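Local structure of bacteriophage virulence determinant (Salmonella enterica subsp. enterica serovar Typhimurium str. 14028S, 6GGR) at residues B[165-168]-B[169-172]; B[186-189]-B[190-194]. The protein is a zinc-dependent effector of the PipA family that probably acts in the infected host cell as a protease, cleaving NF-kappaB transcription factors. All blocks are in the same frame, centred on the assembly; numbering follows the deposited sequence.

Interaction 1: residues B[165-168]-B[169-172]. Unlike the reference sequence in segment 165-168: Gln167 (reference Glu).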
loop_
_atom_site.group_PDB
_atom_site.type_symbol
_atom_site.label_atom_id
_atom_site.label_comp_id
_atom_site.label_asym_id
_atom_site.label_seq_id
_atom_site.Cartn_x
_atom_site.Cartn_y
_atom_site.Cartn_z
ATOM N N ILE B 165 -14.728 -1.037 -0.201
ATOM C CA ILE B 165 -15.283 -1.430 1.094
ATOM C C ILE B 165 -14.180 -1.524 2.140
ATOM O O ILE B 165 -14.363 -1.120 3.294
ATOM C CB ILE B 165 -16.052 -2.757 0.959
ATOM C CG1 ILE B 165 -17.277 -2.581 0.050
ATOM C CG2 ILE B 165 -16.462 -3.297 2.332
ATOM C CD1 ILE B 165 -18.281 -1.546 0.532
ATOM N N HIS B 166 -13.023 -2.060 1.756
ATOM C CA HIS B 166 -11.908 -2.159 2.692
ATOM C C HIS B 166 -11.529 -0.789 3.240
ATOM O O HIS B 166 -11.365 -0.616 4.453
ATOM C CB HIS B 166 -10.710 -2.816 2.006
ATOM C CG HIS B 166 -9.555 -3.072 2.924
ATOM N ND1 HIS B 166 -9.245 -4.327 3.400
ATOM C CD2 HIS B 166 -8.643 -2.229 3.464
ATOM C CE1 HIS B 166 -8.185 -4.249 4.184
ATOM N NE2 HIS B 166 -7.801 -2.986 4.241
ATOM N N GLN B 167 -11.382 0.203 2.359
ATOM C CA GLN B 167 -11.001 1.536 2.818
ATOM C C GLN B 167 -12.119 2.178 3.626
ATOM O O GLN B 167 -11.858 2.859 4.624
ATOM C CB GLN B 167 -10.632 2.422 1.628
ATOM C CG GLN B 167 -9.461 1.920 0.806
ATOM C CD GLN B 167 -8.215 1.677 1.634
ATOM O OE1 GLN B 167 -8.017 2.293 2.680
ATOM N NE2 GLN B 167 -7.373 0.768 1.171
ATOM N N VAL B 168 -13.370 1.980 3.211
ATOM C CA VAL B 168 -14.492 2.540 3.958
ATOM C C VAL B 168 -14.578 1.904 5.338
ATOM O O VAL B 168 -14.851 2.584 6.334
ATOM C CB VAL B 168 -15.800 2.366 3.164
ATOM C CG1 VAL B 168 -17.024 2.688 4.031
ATOM C CG2 VAL B 168 -15.786 3.260 1.931
ATOM N N VAL B 169 -14.340 0.594 5.425
ATOM C CA VAL B 169 -14.394 -0.070 6.724
ATOM C C VAL B 169 -13.380 0.551 7.676
ATOM O O VAL B 169 -13.652 0.720 8.871
ATOM C CB VAL B 169 -14.175 -1.586 6.564
ATOM C CG1 VAL B 169 -13.824 -2.239 7.902
ATOM C CG2 VAL B 169 -15.429 -2.231 5.989
ATOM N N HIS B 170 -12.194 0.895 7.165
ATOM C CA HIS B 170 -11.219 1.612 7.977
ATOM C C HIS B 170 -11.831 2.880 8.553
ATOM O O HIS B 170 -11.684 3.176 9.744
ATOM C CB HIS B 170 -9.982 1.960 7.145
ATOM C CG HIS B 170 -8.950 0.875 7.086
ATOM N ND1 HIS B 170 -8.269 0.431 8.199
ATOM C CD2 HIS B 170 -8.459 0.168 6.039
ATOM C CE1 HIS B 170 -7.417 -0.515 7.844
ATOM N NE2 HIS B 170 -7.512 -0.693 6.539
ATOM N N ALA B 171 -12.540 3.638 7.713
ATOM C CA ALA B 171 -13.044 4.947 8.107
ATOM C C ALA B 171 -14.243 4.861 9.043
ATOM O O ALA B 171 -14.480 5.794 9.819
ATOM C CB ALA B 171 -13.416 5.751 6.864
ATOM N N LEU B 172 -15.006 3.768 8.998
ATOM C CA LEU B 172 -16.171 3.626 9.864
ATOM C C LEU B 172 -15.845 2.979 11.202
ATOM O O LEU B 172 -16.613 3.146 12.158
ATOM C CB LEU B 172 -17.257 2.805 9.161
ATOM C CG LEU B 172 -17.732 3.345 7.811
ATOM C CD1 LEU B 172 -18.625 2.325 7.126
ATOM C CD2 LEU B 172 -18.457 4.674 7.987
#

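Interaction 2: residues B[186-189]-B[190-194]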
loop_
_atom_site.group_PDB
_atom_site.type_symbol
_atom_site.label_atom_id
_atom_site.label_comp_id
_atom_site.label_asym_id
_atom_site.label_seq_id
_atom_site.Cartn_x
_atom_site.Cartn_y
_atom_site.Cartn_z
ATOM N N PRO B 186 -9.163 -6.964 11.745
ATOM C CA PRO B 186 -10.609 -6.684 11.763
ATOM C C PRO B 186 -11.160 -6.163 10.444
ATOM O O PRO B 186 -12.318 -6.449 10.115
ATOM C CB PRO B 186 -10.742 -5.635 12.875
ATOM C CG PRO B 186 -9.418 -4.953 12.902
ATOM C CD PRO B 186 -8.401 -6.008 12.564
ATOM N N VAL B 187 -10.381 -5.391 9.686
ATOM C CA VAL B 187 -10.908 -4.778 8.470
ATOM C C VAL B 187 -11.103 -5.822 7.380
ATOM O O VAL B 187 -12.101 -5.798 6.650
ATOM C CB VAL B 187 -9.979 -3.638 8.014
ATOM C CG1 VAL B 187 -10.416 -3.077 6.661
ATOM C CG2 VAL B 187 -9.974 -2.544 9.061
ATOM N N VAL B 188 -10.147 -6.741 7.239
ATOM C CA VAL B 188 -10.295 -7.820 6.267
ATOM C C VAL B 188 -11.523 -8.658 6.598
ATOM O O VAL B 188 -12.348 -8.956 5.727
ATOM C CB VAL B 188 -9.016 -8.675 6.222
ATOM C CG1 VAL B 188 -9.238 -9.944 5.398
ATOM C CG2 VAL B 188 -7.853 -7.864 5.643
ATOM N N GLU B 189 -11.672 -9.045 7.865
ATOM C CA GLU B 189 -12.783 -9.916 8.232
ATOM C C GLU B 189 -14.117 -9.227 7.975
ATOM O O GLU B 189 -15.026 -9.817 7.379
ATOM C CB GLU B 189 -12.655 -10.357 9.692
ATOM C CG GLU B 189 -11.426 -11.227 9.942
ATOM C CD GLU B 189 -11.627 -12.255 11.037
ATOM O OE1 GLU B 189 -12.661 -12.198 11.734
ATOM O OE2 GLU B 189 -10.742 -13.124 11.200
ATOM N N TYR B 190 -14.247 -7.969 8.404
ATOM C CA TYR B 190 -15.433 -7.183 8.072
ATOM C C TYR B 190 -15.664 -7.153 6.569
ATOM O O TYR B 190 -16.779 -7.391 6.092
ATOM C CB TYR B 190 -15.286 -5.753 8.602
ATOM C CG TYR B 190 -15.782 -5.519 10.011
ATOM C CD1 TYR B 190 -17.001 -6.030 10.442
ATOM C CD2 TYR B 190 -15.038 -4.762 10.906
ATOM C CE1 TYR B 190 -17.458 -5.802 11.728
ATOM C CE2 TYR B 190 -15.484 -4.532 12.195
ATOM C CZ TYR B 190 -16.693 -5.052 12.600
ATOM O OH TYR B 190 -17.138 -4.821 13.882
ATOM N N THR B 191 -14.613 -6.847 5.803
ATOM C CA THR B 191 -14.757 -6.753 4.356
ATOM C C THR B 191 -15.204 -8.084 3.765
ATOM O O THR B 191 -16.103 -8.120 2.916
ATOM C CB THR B 191 -13.439 -6.283 3.731
ATOM O OG1 THR B 191 -13.086 -5.002 4.273
ATOM C CG2 THR B 191 -13.559 -6.156 2.222
ATOM N N ASN B 192 -14.610 -9.194 4.217
ATOM C CA ASN B 192 -15.032 -10.507 3.733
ATOM C C ASN B 192 -16.521 -10.729 3.969
ATOM O O ASN B 192 -17.240 -11.206 3.083
ATOM C CB ASN B 192 -14.228 -11.612 4.417
ATOM C CG ASN B 192 -12.803 -11.717 3.901
ATOM O OD1 ASN B 192 -12.453 -11.157 2.862
ATOM N ND2 ASN B 192 -11.977 -12.464 4.621
ATOM N N ILE B 193 -16.999 -10.407 5.174
ATOM C CA ILE B 193 -18.388 -10.682 5.537
ATOM C C ILE B 193 -19.337 -9.795 4.742
ATOM O O ILE B 193 -20.367 -10.255 4.236
ATOM C CB ILE B 193 -18.587 -10.487 7.049
ATOM C CG1 ILE B 193 -17.717 -11.475 7.828
ATOM C CG2 ILE B 193 -20.066 -10.657 7.421
ATOM C CD1 ILE B 193 -17.597 -11.157 9.308
ATOM N N ILE B 194 -19.020 -8.502 4.653
ATOM C CA ILE B 194 -19.869 -7.563 3.927
ATOM C C ILE B 194 -20.017 -7.998 2.475
ATOM O O ILE B 194 -21.127 -8.051 1.931
ATOM C CB ILE B 194 -19.292 -6.141 4.039
ATOM C CG1 ILE B 194 -19.357 -5.669 5.492
ATOM C CG2 ILE B 194 -20.043 -5.167 3.129
ATOM C CD1 ILE B 194 -18.542 -4.421 5.767
#

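Interaction 1: residues B[165-168]-B[169-172]
His166 and His170 sit one helical turn apart and send their imidazoles out on the same side of helix 160-173. The two rings run alongside each other and converge at their ends, with His166 NE2 and His170 NE2 3.3 Å apart. Their centroids are 4.9 Å apart and the planes make an angle of 64°, an oblique pairing. With CG of His166 anti to its own nitrogen (chi1 -175°), that ring stands beside the His170 ring, whose CD2 also comes 3.4 Å from His166 O. The backbone adds the 3.2 Å helical bond from His170 N to His166 O. Beyond these residues, Asp177 OD2 is hydrogen-bonded to His170 NE2 and weakly to His166 NE2, and Leu175 O to His170 ND1; the bonds at the two nitrogens of His170 fix the rotation of its ring. Gln167, which stands where the reference sequence has Glu, has its chain bent at chi2, and its amide plane is turned 25° from that of the His170 ring.

Other sides of the helix are apolar. Val168 and Leu172 run alongside each other, CG1 of Val168 touching CD1 of Leu172 at 3.5 Å, and Leu172 N bonds Val168 O at 2.9 Å. Ile165 CG2 meets Val169 CG2 at 3.9 Å, and Val169 N is held 2.7 Å from Ile165 O. The chain of another protein approaches the histidines, making a weak backbone hydrogen bond to His166 NE2 and packing a basic side chain on His166 and an acidic one on His170. His166, His170 and Asp177 are the zinc ligands, although this chain carries no zinc in the model; the spacing of the two histidines, with Gln167 in the glutamate position, follows the HExxH signature of zinc metalloproteases.

Interaction 2: residues B[186-189]-B[190-194]
The opening turns of helix 186-197 are built from successive i to i+4 bonds, one of them doubled by a threonine hydroxyl. Val187 O accepts both from Thr191 N at 2.9 Å and from Thr191 OG1 at 2.7 Å, and the two donors arrive from opposite faces of the carbonyl plane. The hydroxyl is tilted 34° from that plane. It turns back along the helix because OG1, with chi1 at -59°, is anti to the threonine's own carbonyl carbon, so a buried side-chain oxygen is satisfied within the helix.

On another side, the Tyr190 ring lies obliquely by the carbonyl of Pro186: CD2 of Tyr190 is 3.3 Å from Pro186 O, the same oxygen that Tyr190 N binds at 3.0 Å. Val188 and Asn192 run alongside each other, Val188 CG1 resting 3.8 Å from Asn192 ND2, and Asn192 N bonds Val188 O at 2.7 Å. Further along, Ile193 CG1 folds back to within 3.2 Å of Glu189 O, which also accepts the bond from Ile193 N.

The polar ends of these side chains turn to other parts of the chain. Glu189 bridges Arg26 and Arg184, Tyr190 OH bonds Asp30, and Asn192 reaches Arg162 and His18 as well as Arg205 O. Helix 186-197 thus lies between helix 24-30, packed against Tyr190 and Ile193, and helix 160-173, met by Val187 and Ile194, while Thr87 of helix 86-100 touches Tyr190, Ile193 and Ile194, and Leu91 touches Tyr190.

Overall arrangement
From the N terminus, the chain passes through interaction 1 on helix 160-173, then a loop carrying Asp177, then interaction 2 on helix 186-197. Each contact lies within a single helix, so neither closes a loop; they stand in series, without nesting or crossing. Their centres are 9 Å apart and they pack directly: Val187 CG1 is 3.4 Å from His166 O, and Val187 CG2 lies 3.5 Å from His170 CE1. Val187 also touches Asp177, so the start of the later helix packs against all three zinc ligands. Both interactions pack on helix 86-100; interaction 1 adds helix 64-84 and interaction 2 adds helix 24-30.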